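Local structure of beta-lactamase-related domain-containing protein (Bacteroides dorei DSM 17855, 5TGF) at residues Y122-S127 against G164-P169; S127-I132 against M152-R157. The protein is probably a serine hydrolase of the beta-lactamase and penicillin-binding protein clan, with a calcium site, though its substrate is not known. All blocks are in the same frame, centred on the assembly; numbering follows the deposited sequence.

Contact 1. Residues Y122-S127 against G164-P169; sequences YNHLDS and GKEFEP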
ATOM      1  N   TYR A 122       6.104 -10.371 -14.047  1.00 15.96           N
ATOM      2  CA  TYR A 122       6.806  -9.587 -15.075  1.00 16.21           C
ATOM      3  C   TYR A 122       7.719  -8.525 -14.462  1.00 16.84           C
ATOM      4  O   TYR A 122       7.318  -7.813 -13.578  1.00 15.31           O
ATOM      5  CB  TYR A 122       5.802  -8.895 -15.990  1.00 17.31           C
ATOM      6  CG  TYR A 122       5.109  -9.847 -16.973  1.00 19.12           C
ATOM      7  CD1 TYR A 122       5.754 -10.223 -18.139  1.00 24.21           C
ATOM      8  CD2 TYR A 122       3.829 -10.325 -16.748  1.00 18.62           C
ATOM      9  CE1 TYR A 122       5.138 -11.037 -19.072  1.00 25.82           C
ATOM     10  CE2 TYR A 122       3.196 -11.138 -17.668  1.00 21.71           C
ATOM     11  CZ  TYR A 122       3.866 -11.505 -18.833  1.00 26.15           C
ATOM     12  OH  TYR A 122       3.295 -12.311 -19.814  1.00 28.20           O
ATOM     13  N   ASN A 123       8.884  -8.349 -15.054  1.00 17.65           N
ATOM     14  CA  ASN A 123       9.766  -7.221 -14.701  1.00 17.80           C
ATOM     15  C   ASN A 123       9.641  -6.039 -15.659  1.00 16.78           C
ATOM     16  O   ASN A 123      10.297  -5.003 -15.464  1.00 17.97           O
ATOM     17  CB  ASN A 123      11.203  -7.694 -14.608  1.00 18.06           C
ATOM     18  CG  ASN A 123      11.425  -8.596 -13.440  1.00 18.59           C
ATOM     19  OD1 ASN A 123      11.025  -8.292 -12.318  1.00 20.03           O
ATOM     20  ND2 ASN A 123      12.129  -9.668 -13.668  1.00 19.05           N
ATOM     21  N   HIS A 124       8.733  -6.144 -16.626  1.00 16.72           N
ATOM     22  CA  HIS A 124       8.407  -5.012 -17.484  1.00 17.33           C
ATOM     23  C   HIS A 124       6.928  -4.866 -17.651  1.00 16.97           C
ATOM     24  O   HIS A 124       6.219  -5.820 -18.050  1.00 17.80           O
ATOM     25  CB  HIS A 124       9.073  -5.163 -18.862  1.00 20.58           C
ATOM     26  CG  HIS A 124      10.546  -5.343 -18.790  1.00 21.33           C
ATOM     27  ND1 HIS A 124      11.417  -4.290 -18.609  1.00 23.62           N
ATOM     28  CD2 HIS A 124      11.303  -6.466 -18.768  1.00 23.46           C
ATOM     29  CE1 HIS A 124      12.642  -4.759 -18.444  1.00 24.61           C
ATOM     30  NE2 HIS A 124      12.598  -6.077 -18.541  1.00 23.43           N
ATOM     31  N   LEU A 125       6.426  -3.677 -17.359  1.00 16.74           N
ATOM     32  CA  LEU A 125       4.996  -3.496 -17.376  1.00 18.25           C
ATOM     33  C   LEU A 125       4.374  -3.569 -18.768  1.00 19.35           C
ATOM     34  O   LEU A 125       3.221  -3.976 -18.915  1.00 16.82           O
ATOM     35  CB  LEU A 125       4.622  -2.205 -16.668  1.00 16.92           C
ATOM     36  CG  LEU A 125       4.926  -2.167 -15.180  1.00 17.05           C
ATOM     37  CD1 LEU A 125       4.387  -0.845 -14.632  1.00 17.37           C
ATOM     38  CD2 LEU A 125       4.325  -3.368 -14.456  1.00 17.08           C
ATOM     39  N   ASP A 126       5.133  -3.209 -19.807  1.00 20.33           N
ATOM     40  CA  ASP A 126       4.570  -3.316 -21.145  1.00 20.80           C
ATOM     41  C   ASP A 126       4.184  -4.743 -21.507  1.00 20.41           C
ATOM     42  O   ASP A 126       3.106  -4.970 -22.074  1.00 19.86           O
ATOM     43  CB  ASP A 126       5.474  -2.676 -22.212  1.00 24.49           C
ATOM     44  CG  ASP A 126       6.817  -3.384 -22.400  1.00 27.06           C
ATOM     45  OD1 ASP A 126       7.242  -4.240 -21.586  1.00 25.21           O
ATOM     46  OD2 ASP A 126       7.512  -2.999 -23.369  1.00 27.93           O
ATOM     47  N   SER A 127       5.026  -5.708 -21.130  1.00 20.52           N
ATOM     48  CA  SER A 127       4.697  -7.130 -21.295  1.00 23.93           C
ATOM     49  C   SER A 127       3.537  -7.583 -20.377  1.00 21.19           C
ATOM     50  O   SER A 127       2.656  -8.340 -20.788  1.00 19.00           O
ATOM     51  CB  SER A 127       5.933  -7.990 -21.000  1.00 28.03           C
ATOM     52  OG  SER A 127       6.988  -7.698 -21.881  1.00 31.08           O
ATOM     53  N   GLY A 164       7.806   8.557 -20.246  1.00 24.37           N
ATOM     54  CA  GLY A 164       8.801   7.929 -21.120  1.00 24.59           C
ATOM     55  C   GLY A 164       9.892   7.171 -20.394  1.00 25.78           C
ATOM     56  O   GLY A 164      11.032   7.116 -20.862  1.00 24.55           O
ATOM     57  N   LYS A 165       9.535   6.505 -19.290  1.00 20.81           N
ATOM     58  CA  LYS A 165      10.533   5.896 -18.409  1.00 21.67           C
ATOM     59  C   LYS A 165       9.863   4.740 -17.627  1.00 19.39           C
ATOM     60  O   LYS A 165       8.704   4.839 -17.268  1.00 21.07           O
ATOM     61  CB  LYS A 165      11.044   6.945 -17.415  1.00 22.77           C
ATOM     62  CG  LYS A 165      12.395   6.670 -16.822  1.00 26.12           C
ATOM     63  CD  LYS A 165      12.912   7.900 -16.047  1.00 26.71           C
ATOM     64  CE  LYS A 165      14.078   7.476 -15.158  1.00 32.06           C
ATOM     65  NZ  LYS A 165      14.737   8.593 -14.415  1.00 36.30           N
ATOM     66  N   GLU A 166      10.611   3.690 -17.341  1.00 18.76           N
ATOM     67  CA  GLU A 166      10.019   2.517 -16.688  1.00 21.58           C
ATOM     68  C   GLU A 166       9.784   2.773 -15.186  1.00 17.39           C
ATOM     69  O   GLU A 166      10.369   3.689 -14.589  1.00 15.73           O
ATOM     70  CB  GLU A 166      10.873   1.276 -16.931  1.00 22.29           C
ATOM     71  CG  GLU A 166      10.720   0.704 -18.342  1.00 25.42           C
ATOM     72  CD  GLU A 166      11.123  -0.751 -18.422  1.00 28.96           C
ATOM     73  OE1 GLU A 166      12.327  -1.021 -18.379  1.00 29.12           O
ATOM     74  OE2 GLU A 166      10.240  -1.638 -18.429  1.00 26.49           O
ATOM     75  N   PHE A 167       8.899   1.972 -14.608  1.00 17.20           N
ATOM     76  CA  PHE A 167       8.345   2.228 -13.282  1.00 16.48           C
ATOM     77  C   PHE A 167       9.381   2.130 -12.160  1.00 16.15           C
ATOM     78  O   PHE A 167       9.366   2.938 -11.208  1.00 15.84           O
ATOM     79  CB  PHE A 167       7.148   1.295 -13.007  1.00 16.96           C
ATOM     80  CG  PHE A 167       6.410   1.637 -11.728  1.00 16.86           C
ATOM     81  CD1 PHE A 167       5.440   2.598 -11.718  1.00 18.40           C
ATOM     82  CD2 PHE A 167       6.789   1.064 -10.532  1.00 19.29           C
ATOM     83  CE1 PHE A 167       4.804   2.966 -10.531  1.00 19.18           C
ATOM     84  CE2 PHE A 167       6.137   1.393  -9.349  1.00 19.54           C
ATOM     85  CZ  PHE A 167       5.164   2.353  -9.356  1.00 18.08           C
ATOM     86  N   GLU A 168      10.252   1.136 -12.212  1.00 14.47           N
ATOM     87  CA  GLU A 168      11.265   1.033 -11.168  1.00 15.03           C
ATOM     88  C   GLU A 168      12.226   2.272 -11.193  1.00 17.29           C
ATOM     89  O   GLU A 168      12.497   2.877 -10.142  1.00 15.53           O
ATOM     90  CB  GLU A 168      11.986  -0.296 -11.237  1.00 17.27           C
ATOM     91  CG  GLU A 168      13.179  -0.450 -10.295  1.00 20.45           C
ATOM     92  CD  GLU A 168      12.859  -0.233  -8.816  1.00 20.64           C
ATOM     93  OE1 GLU A 168      11.704  -0.402  -8.394  1.00 23.25           O
ATOM     94  OE2 GLU A 168      13.773   0.111  -8.056  1.00 24.30           O
ATOM     95  N   PRO A 169      12.723   2.656 -12.387  1.00 17.04           N
ATOM     96  CA  PRO A 169      13.545   3.867 -12.403  1.00 18.61           C
ATOM     97  C   PRO A 169      12.784   5.109 -11.966  1.00 17.27           C
ATOM     98  O   PRO A 169      13.364   5.959 -11.261  1.00 18.42           O
ATOM     99  CB  PRO A 169      13.963   3.997 -13.875  1.00 19.46           C
ATOM    100  CG  PRO A 169      13.874   2.656 -14.429  1.00 19.81           C
ATOM    101  CD  PRO A 169      12.931   1.838 -13.590  1.00 18.26           C
TER
HETATM  102  O   HOH W   1       8.439  -1.710 -16.245  1.00 18.97           O
HETATM  103  O   HOH W   2       7.573  -1.413 -19.418  1.00 18.63           O
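Glu166 OE2 is the best-held polar atom here, with three partners: the His124 ring, which grips it directly, and two waters within hydrogen-bonding distance. His124 ND1 gives its proton to Glu166 OE2 over 2.9 Å, with an N-H...O angle of 165°. The carboxylate receives it on the syn lone pair of OE2 and lies nearly flat with the imidazole, the two planes 8° apart, so acid and ring meet edge to edge. Both side chains start with CG beside the backbone N, and beyond CG the Glu166 chain runs extended across the gap.

The waters link the same oxygen to the start of helix 125-133, and each can donate to it. Water 1 accepts from Leu125 N at 3.0 Å; water 2 takes the N-H of Asp126, its oxygen 3.1 Å from Asp126 N. His124 is the N-cap of that helix, while Glu166 is the N-cap of helix 167-179, so two helix starts face each other through this acid.

Beneath the polar layer, Leu125 CD1 touches Phe167 CB at 3.9 Å. The Phe167 ring, its CG anti to the backbone N (chi1 -172°), leads away from Leu125 to pack on Ala64, Val67 and Ile68 of helix 60-74 and edge-to-face with Phe186.

With ND1 protonated and two helix-start N-H groups linked to it through water, Glu166 is probably ionised; its negative charge should suit the positive end of helix 125-133 and may favour a charged imidazolium. The carboxylate of Asp126, not in contact but close, may work against the ionisation of Glu166.

Contact 2. Residues S127-I132 against M152-R157; sequences SAVTEI and MQIAGR
Apolar packing carries this helix pair: the segments 127-132 and 152-157 share no hydrogen bond, and their axes pass 9.3 Å apart, running mainly against each other at 132°. Val129 sits at the crossing, where its CA lies 5.9 Å from that of Ile154. Its CG2, anti to the carbonyl carbon, does the touching: this one methyl drops onto the helix backbone, 3.9 Å from Ile154 CA and close to Gln153 O, and meets Arg157 CB, at the base of the arginine side chain, at 3.7 Å. Val129 and Arg157 cross at about a right angle.

One turn on, Ile132 uses two branches. The CD1 tip of Ile132 presses on Gln153 CB at 3.7 Å, with the two side chains again roughly perpendicular, while Ile132 CG2 meets Ile154 CD1 at 3.9 Å, an oblique contact between methyls. Ile154 also reaches Leu103 of helix 100-103, which extends the apolar layer.

Mixed contacts come from the two polar side chains. Gln153 bends at chi2 (-72°), so that its amide reaches across to the other helix, and its NE2 lies 3.7 Å from Ala128 CB, a van der Waals contact. The buried amide finds its polar partners in Asp120 OD2 and Leu199 N, both through weak hydrogen bonds. Arg157 sends its guanidinium to a salt bridge with Glu160 on its own helix.

This crossing, with its buried apolar interface, is ordinary helix packing in the helical part of what its family suggests is a serine beta-lactamase-like fold, here joining helix 125-133 to helix 150-163.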
ATOM      1  N   SER A 127       5.026  -5.708 -21.130  1.00 20.52           N
ATOM      2  CA  SER A 127       4.697  -7.130 -21.295  1.00 23.93           C
ATOM      3  C   SER A 127       3.537  -7.583 -20.377  1.00 21.19           C
ATOM      4  O   SER A 127       2.656  -8.340 -20.788  1.00 19.00           O
ATOM      5  CB  SER A 127       5.933  -7.990 -21.000  1.00 28.03           C
ATOM      6  OG  SER A 127       6.988  -7.698 -21.881  1.00 31.08           O
ATOM      7  N   ALA A 128       3.531  -7.102 -19.142  1.00 18.70           N
ATOM      8  CA  ALA A 128       2.429  -7.444 -18.207  1.00 18.06           C
ATOM      9  C   ALA A 128       1.100  -7.005 -18.763  1.00 16.95           C
ATOM     10  O   ALA A 128       0.129  -7.745 -18.691  1.00 16.22           O
ATOM     11  CB  ALA A 128       2.638  -6.818 -16.845  1.00 16.44           C
ATOM     12  N   VAL A 129       1.042  -5.787 -19.282  1.00 18.32           N
ATOM     13  CA  VAL A 129      -0.225  -5.198 -19.687  1.00 20.13           C
ATOM     14  C   VAL A 129      -0.798  -5.818 -20.975  1.00 19.88           C
ATOM     15  O   VAL A 129      -2.006  -5.919 -21.125  1.00 18.12           O
ATOM     16  CB  VAL A 129      -0.096  -3.663 -19.809  1.00 25.21           C
ATOM     17  CG1 VAL A 129      -1.297  -3.090 -20.517  1.00 28.86           C
ATOM     18  CG2 VAL A 129       0.048  -3.038 -18.444  1.00 22.71           C
ATOM     19  N   THR A 130       0.072  -6.255 -21.876  1.00 19.25           N
ATOM     20  CA  THR A 130      -0.340  -7.071 -23.030  1.00 21.97           C
ATOM     21  C   THR A 130      -1.066  -8.346 -22.624  1.00 20.66           C
ATOM     22  O   THR A 130      -2.100  -8.689 -23.199  1.00 17.99           O
ATOM     23  CB  THR A 130       0.868  -7.430 -23.918  1.00 24.12           C
ATOM     24  OG1 THR A 130       1.496  -6.218 -24.344  1.00 23.21           O
ATOM     25  CG2 THR A 130       0.400  -8.208 -25.171  1.00 27.12           C
ATOM     26  N   GLU A 131      -0.568  -9.048 -21.618  1.00 20.95           N
ATOM     27  CA  GLU A 131      -1.275 -10.240 -21.131  1.00 21.53           C
ATOM     28  C   GLU A 131      -2.595  -9.884 -20.432  1.00 21.61           C
ATOM     29  O   GLU A 131      -3.616 -10.549 -20.645  1.00 23.20           O
ATOM     30  CB  GLU A 131      -0.414 -11.070 -20.214  1.00 24.67           C
ATOM     31  CG  GLU A 131      -1.157 -12.306 -19.705  1.00 30.01           C
ATOM     32  CD  GLU A 131      -0.255 -13.448 -19.306  1.00 31.78           C
ATOM     33  OE1 GLU A 131       0.979 -13.220 -19.186  1.00 40.13           O
ATOM     34  OE2 GLU A 131      -0.781 -14.569 -19.086  1.00 31.78           O
ATOM     35  N   ILE A 132      -2.603  -8.805 -19.648  1.00 16.58           N
ATOM     36  CA  ILE A 132      -3.826  -8.409 -18.958  1.00 18.12           C
ATOM     37  C   ILE A 132      -4.916  -7.980 -19.968  1.00 17.55           C
ATOM     38  O   ILE A 132      -6.106  -8.210 -19.742  1.00 18.97           O
ATOM     39  CB  ILE A 132      -3.546  -7.308 -17.921  1.00 17.31           C
ATOM     40  CG1 ILE A 132      -2.614  -7.852 -16.834  1.00 16.11           C
ATOM     41  CG2 ILE A 132      -4.860  -6.747 -17.340  1.00 18.51           C
ATOM     42  CD1 ILE A 132      -1.871  -6.748 -16.107  1.00 18.16           C
HETATM   43  N   MSE A 152      -3.392  -2.532 -11.030  1.00 13.75           N
HETATM   44  CA  MSE A 152      -2.313  -1.591 -10.721  1.00 13.47           C
HETATM   45  C   MSE A 152      -1.187  -1.707 -11.704  1.00 13.55           C
HETATM   46  O   MSE A 152      -0.419  -0.768 -11.866  1.00 15.23           O
HETATM   47  CB  MSE A 152      -1.866  -1.693  -9.260  1.00 13.78           C
HETATM   48  CG  MSE A 152      -2.991  -1.098  -8.409  1.00 16.63           C
HETATM   49 SE   MSE A 152      -2.499  -1.166  -6.511  0.70 23.79          SE
HETATM   50  CE  MSE A 152      -0.699  -0.397  -6.576  1.00 22.45           C
ATOM     51  N   GLN A 153      -1.043  -2.873 -12.350  1.00 14.49           N
ATOM     52  CA  GLN A 153      -0.063  -2.998 -13.443  1.00 14.32           C
ATOM     53  C   GLN A 153      -0.380  -2.043 -14.564  1.00 14.03           C
ATOM     54  O   GLN A 153       0.507  -1.396 -15.103  1.00 15.13           O
ATOM     55  CB  GLN A 153       0.016  -4.416 -14.007  1.00 12.75           C
ATOM     56  CG  GLN A 153       0.336  -5.486 -13.005  1.00 12.47           C
ATOM     57  CD  GLN A 153       1.763  -5.438 -12.539  1.00 13.14           C
ATOM     58  OE1 GLN A 153       2.103  -4.701 -11.605  1.00 15.28           O
ATOM     59  NE2 GLN A 153       2.612  -6.232 -13.174  1.00 14.28           N
ATOM     60  N   ILE A 154      -1.655  -1.938 -14.896  1.00 14.77           N
ATOM     61  CA  ILE A 154      -2.111  -1.012 -15.935  1.00 14.47           C
ATOM     62  C   ILE A 154      -1.856   0.431 -15.499  1.00 15.19           C
ATOM     63  O   ILE A 154      -1.314   1.222 -16.281  1.00 14.90           O
ATOM     64  CB  ILE A 154      -3.594  -1.204 -16.244  1.00 14.63           C
ATOM     65  CG1 ILE A 154      -3.869  -2.643 -16.720  1.00 14.37           C
ATOM     66  CG2 ILE A 154      -4.075  -0.204 -17.282  1.00 14.19           C
ATOM     67  CD1 ILE A 154      -5.325  -2.845 -17.074  1.00 16.06           C
ATOM     68  N   ALA A 155      -2.211   0.761 -14.257  1.00 13.53           N
ATOM     69  CA  ALA A 155      -1.950   2.090 -13.694  1.00 15.51           C
ATOM     70  C   ALA A 155      -0.481   2.457 -13.794  1.00 15.29           C
ATOM     71  O   ALA A 155      -0.136   3.569 -14.231  1.00 14.83           O
ATOM     72  CB  ALA A 155      -2.421   2.185 -12.234  1.00 14.90           C
ATOM     73  N   GLY A 156       0.387   1.534 -13.393  1.00 14.53           N
ATOM     74  CA  GLY A 156       1.805   1.748 -13.504  1.00 14.32           C
ATOM     75  C   GLY A 156       2.276   2.002 -14.940  1.00 16.66           C
ATOM     76  O   GLY A 156       3.151   2.835 -15.166  1.00 14.71           O
ATOM     77  N   ARG A 157       1.733   1.247 -15.900  1.00 14.77           N
ATOM     78  CA  ARG A 157       2.100   1.409 -17.305  1.00 15.08           C
ATOM     79  C   ARG A 157       1.655   2.781 -17.838  1.00 16.35           C
ATOM     80  O   ARG A 157       2.358   3.377 -18.665  1.00 18.02           O
ATOM     81  CB  ARG A 157       1.495   0.305 -18.146  1.00 16.16           C
ATOM     82  CG  ARG A 157       1.854   0.337 -19.633  1.00 17.31           C
ATOM     83  CD  ARG A 157       3.315   0.175 -19.889  1.00 18.85           C
ATOM     84  NE  ARG A 157       3.607   0.405 -21.318  1.00 20.67           N
ATOM     85  CZ  ARG A 157       4.678   1.027 -21.789  1.00 21.39           C
ATOM     86  NH1 ARG A 157       5.641   1.457 -20.987  1.00 21.86           N
ATOM     87  NH2 ARG A 157       4.800   1.206 -23.099  1.00 23.17           N
TER

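Overall arrangement
From the N terminus, the chain first enters 122-127, the lead-in and first turn of helix 125-133, then continues through Ser127, common to both contacts, into 127-132. After 19 mostly non-helical residues, the chain returns in helix 150-163, whose residues 152-157 close the shorter loop, contact 2. The chain then turns at Gly164 into helix 167-179, where contact 1 closes the longer loop around the first. Their centres lie 9 Å apart, and Leu125 bridges them, its CD1 packing on Gly156 and its CD2 on Gln153. Together they tie helix 125-133 to two successive helices in the helical part of the fold.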